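PDB 6VXC: trans-4-hydroxy-L-proline dehydratase from Clostridioides difficile 70-100-2010, which uses a glycyl radical to dehydrate trans-4-hydroxy-L-proline to (S)-1-pyrroline-5-carboxylate, a step in the anaerobic degradation of hydroxyproline. Local coordinates for residues 662-665 against 666-670; 787-790 against 791-794; 795-798 against 799-802. All blocks are in the same frame, centred on the assembly; numbering follows the deposited sequence.

Interaction 1: residues 662-665 against 666-670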
loop_
_atom_site.group_PDB
_atom_site.type_symbol
_atom_site.label_atom_id
_atom_site.label_comp_id
_atom_site.label_asym_id
_atom_site.label_seq_id
_atom_site.Cartn_x
_atom_site.Cartn_y
_atom_site.Cartn_z
ATOM N N MET A 662 7.151 -9.250 -2.745
ATOM C CA MET A 662 6.507 -10.361 -2.040
ATOM C C MET A 662 5.728 -9.819 -0.844
ATOM O O MET A 662 6.307 -9.613 0.231
ATOM C CB MET A 662 7.552 -11.374 -1.592
ATOM C CG MET A 662 8.580 -11.661 -2.678
ATOM S SD MET A 662 7.957 -12.882 -3.834
ATOM C CE MET A 662 8.103 -14.320 -2.786
ATOM N N LEU A 663 4.427 -9.612 -1.026
ATOM C CA LEU A 663 3.543 -9.186 0.052
ATOM C C LEU A 663 2.119 -9.614 -0.283
ATOM O O LEU A 663 1.798 -9.843 -1.452
ATOM C CB LEU A 663 3.623 -7.665 0.287
ATOM C CG LEU A 663 3.318 -6.514 -0.694
ATOM C CD1 LEU A 663 4.096 -6.654 -1.977
ATOM C CD2 LEU A 663 1.850 -6.283 -0.956
ATOM N N PRO A 664 1.255 -9.786 0.731
ATOM C CA PRO A 664 -0.097 -10.308 0.473
ATOM C C PRO A 664 -1.247 -9.351 0.797
ATOM O O PRO A 664 -2.362 -9.567 0.316
ATOM C CB PRO A 664 -0.154 -11.516 1.412
ATOM C CG PRO A 664 0.586 -10.975 2.661
ATOM C CD PRO A 664 1.653 -10.009 2.135
ATOM N N THR A 665 -1.019 -8.339 1.639
ATOM C CA THR A 665 -2.102 -7.615 2.313
ATOM C C THR A 665 -3.117 -8.624 2.867
ATOM O O THR A 665 -2.763 -9.405 3.750
ATOM C CB THR A 665 -2.740 -6.570 1.384
ATOM O OG1 THR A 665 -1.710 -5.765 0.790
ATOM C CG2 THR A 665 -3.689 -5.664 2.168
ATOM N N THR A 666 -4.368 -8.643 2.396
ATOM C CA THR A 666 -5.292 -9.702 2.808
ATOM C C THR A 666 -5.529 -10.724 1.697
ATOM O O THR A 666 -6.415 -11.578 1.825
ATOM C CB THR A 666 -6.637 -9.139 3.307
ATOM O OG1 THR A 666 -7.251 -8.330 2.304
ATOM C CG2 THR A 666 -6.468 -8.311 4.608
ATOM N N CYS A 667 -4.749 -10.670 0.620
ATOM C CA CYS A 667 -4.991 -11.561 -0.503
ATOM C C CYS A 667 -4.594 -13.004 -0.217
ATOM O O CYS A 667 -5.061 -13.903 -0.933
ATOM C CB CYS A 667 -4.256 -11.061 -1.745
ATOM S SG CYS A 667 -4.899 -11.741 -3.273
ATOM N N HIS A 668 -3.758 -13.257 0.808
ATOM C CA HIS A 668 -3.432 -14.641 1.158
ATOM C C HIS A 668 -4.639 -15.386 1.707
ATOM O O HIS A 668 -4.667 -16.616 1.632
ATOM C CB HIS A 668 -2.261 -14.716 2.150
ATOM C CG HIS A 668 -2.523 -14.057 3.470
ATOM N ND1 HIS A 668 -2.817 -12.717 3.583
ATOM C CD2 HIS A 668 -2.483 -14.544 4.734
ATOM C CE1 HIS A 668 -2.986 -12.414 4.859
ATOM N NE2 HIS A 668 -2.788 -13.506 5.578
ATOM N N ILE A 669 -5.623 -14.669 2.253
ATOM C CA ILE A 669 -6.881 -15.295 2.651
ATOM C C ILE A 669 -7.664 -15.735 1.414
ATOM O O ILE A 669 -8.025 -16.905 1.276
ATOM C CB ILE A 669 -7.701 -14.339 3.537
ATOM C CG1 ILE A 669 -6.861 -13.840 4.741
ATOM C CG2 ILE A 669 -9.032 -14.984 3.960
ATOM C CD1 ILE A 669 -6.316 -14.947 5.660
ATOM N N TYR A 670 -7.917 -14.796 0.499
ATOM C CA TYR A 670 -8.649 -15.086 -0.736
ATOM C C TYR A 670 -7.979 -16.191 -1.544
ATOM O O TYR A 670 -8.636 -17.141 -1.984
ATOM C CB TYR A 670 -8.748 -13.795 -1.562
ATOM C CG TYR A 670 -9.179 -13.918 -3.023
ATOM C CD1 TYR A 670 -10.360 -14.558 -3.381
ATOM C CD2 TYR A 670 -8.436 -13.327 -4.024
ATOM C CE1 TYR A 670 -10.763 -14.641 -4.716
ATOM C CE2 TYR A 670 -8.837 -13.397 -5.366
ATOM C CZ TYR A 670 -9.995 -14.062 -5.698
ATOM O OH TYR A 670 -10.380 -14.130 -7.022
#
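Pro-664 lays its pyrrolidine ring against the imidazole of His-668, four residues on, with CB approaching the ring obliquely, 3.6 Å from ND1. The chain doubles back here in a type II' beta turn from Pro-664 to Cys-667, closed by Cys-667 N donating to Pro-664 O (2.6 Å). Thr-665 sits at the first corner with a positive phi (45°). The carbonyl O of Thr-665 comes up to the edge of the imidazole near the ring plane, 3.2 Å from CE1 of His-668. The ring is brought over the turn because CG of His-668 lies between its own backbone N and carbonyl carbon (chi1 62°), while CD1 of Ile-669 packs on one face. NE2 is bonded to Glu-800, which helps to fix the ring's rotation. Thr-666 is the N-cap residue of helix 667-673, but its hydroxyl bonds to Lys-352 O and Ser-355 N. The turn places the Thr-665 side chain, hydrogen-bonded to Tyr-470, about 4 Å from that of Cys-454, the probable thiyl radical site, and about 3 Å from a bound glycerol, consistent with a role in lining the active-site pocket.

Interaction 2: residues 787-790 against 791-794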
loop_
_atom_site.group_PDB
_atom_site.type_symbol
_atom_site.label_atom_id
_atom_site.label_comp_id
_atom_site.label_asym_id
_atom_site.label_seq_id
_atom_site.Cartn_x
_atom_site.Cartn_y
_atom_site.Cartn_z
ATOM N N SER A 787 -1.547 -2.207 10.460
ATOM C CA SER A 787 -2.301 -2.568 11.650
ATOM C C SER A 787 -3.769 -2.235 11.447
ATOM O O SER A 787 -4.116 -1.326 10.688
ATOM C CB SER A 787 -1.767 -1.842 12.897
ATOM O OG SER A 787 -0.409 -2.164 13.126
ATOM N N ASP A 788 -4.631 -2.994 12.111
ATOM C CA ASP A 788 -6.066 -2.784 11.981
ATOM C C ASP A 788 -6.756 -3.268 13.244
ATOM O O ASP A 788 -6.208 -4.062 14.000
ATOM C CB ASP A 788 -6.627 -3.515 10.743
ATOM C CG ASP A 788 -7.861 -2.827 10.156
ATOM O OD1 ASP A 788 -8.523 -2.045 10.877
ATOM O OD2 ASP A 788 -8.162 -3.078 8.961
ATOM N N HIS A 789 -7.979 -2.799 13.455
ATOM C CA HIS A 789 -8.791 -3.341 14.535
ATOM C C HIS A 789 -9.114 -4.804 14.273
ATOM O O HIS A 789 -9.495 -5.181 13.163
ATOM C CB HIS A 789 -10.081 -2.537 14.693
ATOM C CG HIS A 789 -9.879 -1.211 15.350
ATOM N ND1 HIS A 789 -9.605 -0.065 14.640
ATOM C CD2 HIS A 789 -9.880 -0.856 16.656
ATOM C CE1 HIS A 789 -9.453 0.944 15.479
ATOM N NE2 HIS A 789 -9.620 0.493 16.709
ATOM N N PHE A 790 -8.899 -5.634 15.298
ATOM C CA PHE A 790 -9.218 -7.051 15.230
ATOM C C PHE A 790 -10.662 -7.289 14.788
ATOM O O PHE A 790 -10.930 -8.190 13.990
ATOM C CB PHE A 790 -8.925 -7.684 16.602
ATOM C CG PHE A 790 -9.112 -9.174 16.661
ATOM C CD1 PHE A 790 -8.193 -10.026 16.080
ATOM C CD2 PHE A 790 -10.172 -9.724 17.378
ATOM C CE1 PHE A 790 -8.359 -11.407 16.149
ATOM C CE2 PHE A 790 -10.339 -11.101 17.466
ATOM C CZ PHE A 790 -9.442 -11.941 16.852
ATOM N N ASN A 791 -11.590 -6.456 15.256
ATOM C CA ASN A 791 -13.002 -6.573 14.904
ATOM C C ASN A 791 -13.294 -6.238 13.439
ATOM O O ASN A 791 -14.407 -6.509 12.982
ATOM C CB ASN A 791 -13.867 -5.660 15.794
ATOM C CG ASN A 791 -14.012 -6.176 17.219
ATOM O OD1 ASN A 791 -13.688 -7.327 17.521
ATOM N ND2 ASN A 791 -14.562 -5.331 18.097
ATOM N N ASN A 792 -12.363 -5.620 12.711
ATOM C CA ASN A 792 -12.539 -5.372 11.281
ATOM C C ASN A 792 -12.159 -6.569 10.423
ATOM O O ASN A 792 -12.270 -6.490 9.200
ATOM C CB ASN A 792 -11.716 -4.166 10.819
ATOM C CG ASN A 792 -12.348 -2.845 11.219
ATOM O OD1 ASN A 792 -13.541 -2.769 11.463
ATOM N ND2 ASN A 792 -11.542 -1.793 11.268
ATOM N N LEU A 793 -11.687 -7.652 11.022
ATOM C CA LEU A 793 -11.172 -8.784 10.281
ATOM C C LEU A 793 -12.204 -9.911 10.231
ATOM O O LEU A 793 -12.951 -10.132 11.185
ATOM C CB LEU A 793 -9.873 -9.272 10.915
ATOM C CG LEU A 793 -8.878 -8.169 11.329
ATOM C CD1 LEU A 793 -7.707 -8.793 12.025
ATOM C CD2 LEU A 793 -8.400 -7.322 10.135
ATOM N N SER A 794 -12.252 -10.612 9.104
ATOM C CA SER A 794 -13.086 -11.796 9.018
ATOM C C SER A 794 -12.598 -12.844 10.017
ATOM O O SER A 794 -11.453 -12.823 10.469
ATOM C CB SER A 794 -13.041 -12.397 7.615
ATOM O OG SER A 794 -11.825 -13.109 7.421
#
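Asp-788 and Asn-792 bring their side chains together at about a right angle, with the carboxylate and amide planes turned 70° apart. Asn-792 ND2 gives a nearly straight bond to Asp-788 OD1 (3.1 Å, 173°). The acceptor lies in the amide plane, whereas the donor reaches OD1 from the syn side and somewhat out of the carboxylate plane. OD1 also receives a weak bond from the backbone N of His-789, and OD2 bonds to Thr-356, so both oxygens of this buried carboxylate are engaged. Asn-792 ND2 passes CB of His-789 at 3.8 Å, while the imidazole leads away. Two backbone bonds close the bend: Asn-792 N to His-789 O (2.9 Å) and Leu-793 N to Phe-790 O (3.1 Å), each donor standing above the carbonyl plane, in the i to i+3 pattern of a 3-10 turn. A chi1 of -176° sets CG of Phe-790 anti to the backbone N and leaves CD1 4.3 Å from CD1 of Leu-793, which approaches the ring obliquely. The turn thus leads strand 787-789, which begins two residues after Gly-785, the site of the glycyl radical in the active enzyme (a radical absent in this structure), and pairs antiparallel with 780-782, into helix 795-803. Phe-790 packs on helix 763-771, Leu-793 rests on Val-781 and Ile-801, and Ser-794 caps the helix through Leu-797 N.

Interaction 3: residues 795-798 against 799-802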
loop_
_atom_site.group_PDB
_atom_site.type_symbol
_atom_site.label_atom_id
_atom_site.label_comp_id
_atom_site.label_asym_id
_atom_site.label_seq_id
_atom_site.Cartn_x
_atom_site.Cartn_y
_atom_site.Cartn_z
ATOM N N ARG A 795 -13.492 -13.766 10.363
ATOM C CA ARG A 795 -13.110 -14.862 11.247
ATOM C C ARG A 795 -11.908 -15.631 10.686
ATOM O O ARG A 795 -11.019 -16.051 11.433
ATOM C CB ARG A 795 -14.309 -15.789 11.462
ATOM C CG ARG A 795 -13.981 -17.045 12.223
ATOM C CD ARG A 795 -13.455 -16.744 13.607
ATOM N NE ARG A 795 -12.947 -17.968 14.217
ATOM C CZ ARG A 795 -13.538 -18.647 15.190
ATOM N NH1 ARG A 795 -14.679 -18.212 15.716
ATOM N NH2 ARG A 795 -12.971 -19.763 15.633
ATOM N N THR A 796 -11.880 -15.847 9.374
ATOM C CA THR A 796 -10.763 -16.562 8.771
ATOM C C THR A 796 -9.451 -15.809 8.968
ATOM O O THR A 796 -8.444 -16.404 9.360
ATOM C CB THR A 796 -11.035 -16.802 7.283
ATOM O OG1 THR A 796 -12.242 -17.563 7.132
ATOM C CG2 THR A 796 -9.880 -17.530 6.649
ATOM N N LEU A 797 -9.454 -14.495 8.735
ATOM C CA LEU A 797 -8.238 -13.710 8.916
ATOM C C LEU A 797 -7.837 -13.644 10.386
ATOM O O LEU A 797 -6.657 -13.779 10.721
ATOM C CB LEU A 797 -8.444 -12.305 8.348
ATOM C CG LEU A 797 -7.291 -11.301 8.484
ATOM C CD1 LEU A 797 -5.947 -11.895 8.021
ATOM C CD2 LEU A 797 -7.628 -10.043 7.709
ATOM N N GLN A 798 -8.807 -13.450 11.277
ATOM C CA GLN A 798 -8.524 -13.516 12.705
ATOM C C GLN A 798 -7.825 -14.819 13.067
ATOM O O GLN A 798 -6.812 -14.821 13.779
ATOM C CB GLN A 798 -9.817 -13.383 13.504
ATOM C CG GLN A 798 -10.460 -12.021 13.441
ATOM C CD GLN A 798 -11.754 -11.992 14.232
ATOM O OE1 GLN A 798 -12.277 -13.043 14.603
ATOM N NE2 GLN A 798 -12.267 -10.792 14.511
ATOM N N ASP A 799 -8.368 -15.945 12.592
ATOM C CA ASP A 799 -7.772 -17.239 12.897
ATOM C C ASP A 799 -6.402 -17.410 12.252
ATOM O O ASP A 799 -5.563 -18.146 12.780
ATOM C CB ASP A 799 -8.715 -18.369 12.460
ATOM C CG ASP A 799 -9.953 -18.485 13.360
ATOM O OD1 ASP A 799 -9.978 -17.834 14.425
ATOM O OD2 ASP A 799 -10.884 -19.233 13.004
ATOM N N GLU A 800 -6.165 -16.789 11.095
ATOM C CA GLU A 800 -4.832 -16.842 10.505
ATOM C C GLU A 800 -3.821 -16.190 11.446
ATOM O O GLU A 800 -2.798 -16.788 11.792
ATOM C CB GLU A 800 -4.851 -16.160 9.127
ATOM C CG GLU A 800 -3.572 -16.312 8.283
ATOM C CD GLU A 800 -2.486 -15.270 8.622
ATOM O OE1 GLU A 800 -1.417 -15.651 9.128
ATOM O OE2 GLU A 800 -2.704 -14.069 8.376
ATOM N N ILE A 801 -4.152 -15.000 11.947
ATOM C CA ILE A 801 -3.252 -14.265 12.841
ATOM C C ILE A 801 -3.001 -15.045 14.129
ATOM O O ILE A 801 -1.863 -15.145 14.601
ATOM C CB ILE A 801 -3.832 -12.868 13.136
ATOM C CG1 ILE A 801 -3.817 -12.020 11.856
ATOM C CG2 ILE A 801 -3.099 -12.194 14.337
ATOM C CD1 ILE A 801 -4.671 -10.798 11.912
ATOM N N ILE A 802 -4.060 -15.614 14.708
ATOM C CA ILE A 802 -3.934 -16.384 15.940
ATOM C C ILE A 802 -3.056 -17.614 15.740
ATOM O O ILE A 802 -2.401 -18.076 16.679
ATOM C CB ILE A 802 -5.331 -16.790 16.456
ATOM C CG1 ILE A 802 -6.129 -15.557 16.889
ATOM C CG2 ILE A 802 -5.192 -17.798 17.585
ATOM C CD1 ILE A 802 -7.619 -15.814 17.120
#
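Arg-795 reaches one helical turn forward to Asp-799. Its CB sets out with CG anti to the backbone N (chi1 173°), and a bend at chi2 (61°) turns the chain along the helix. CG passes 3.9 Å from Asp-799 OD2, and CD comes closer, lying 3.6 Å from the same oxygen. NE then makes the main bond of the salt bridge, 2.7 Å to OD2 at an N-H...O angle of 163°. It meets the oxygen on the syn side, somewhat out of the carboxylate plane but close to the plane of the guanidinium. At the tip, NH2 adds only a weak bond to OD2 at 3.4 Å. With the two planes nearly perpendicular, NE of Arg-795 faces both carboxylate oxygens, nearer OD2 than OD1 (3.0 Å), and no paired, side-on bridge forms. OD1 accepts a hydrogen bond from Gln-770, so the carboxylate is held from two residues. In the backbone, Asp-799 N donates to Arg-795 O, one of four consecutive i to i+4 bonds between the two segments, ending with Ile-802 N to Gln-798 O.

On the buried side, CD1 of Leu-797 packs on CD1 of Ile-801 at 4.2 Å and also lies 3.9 Å from OE2 of Glu-800. Glu-800 is buried, and its charge is probably balanced by Lys-696 and Arg-804, both bridged to OE1, while OE2 is bonded to His-668. Helix 795-803 lies between two other helices: Thr-796, Leu-797 and Glu-800 pack on Ile-669 of helix 667-673, whereas Arg-795 and Ile-802 touch helix 763-771. Gln-798 bonds to Gln-770 of the latter helix and to the carbonyl of Phe-790, tying the helix to the turn that follows strand 787-789.

Overall arrangement
Following the chain from the N terminus, interaction 1 comes first, closing the tight turn between strand 657-661 and helix 667-673. More than a hundred residues later, interaction 2 closes the short bend after strand 787-789, and interaction 3 follows directly on helix 795-803. The three are in series and none encloses another. Interaction 3 shares a side-chain-to-backbone bond and apolar packing with interaction 2, and a carboxylate-imidazole bond and further apolar packing with interaction 1. The C-terminal helix thereby ties the glycine-radical region to the turn of interaction 1 in the PFL-like region, which is the part that borders the active site.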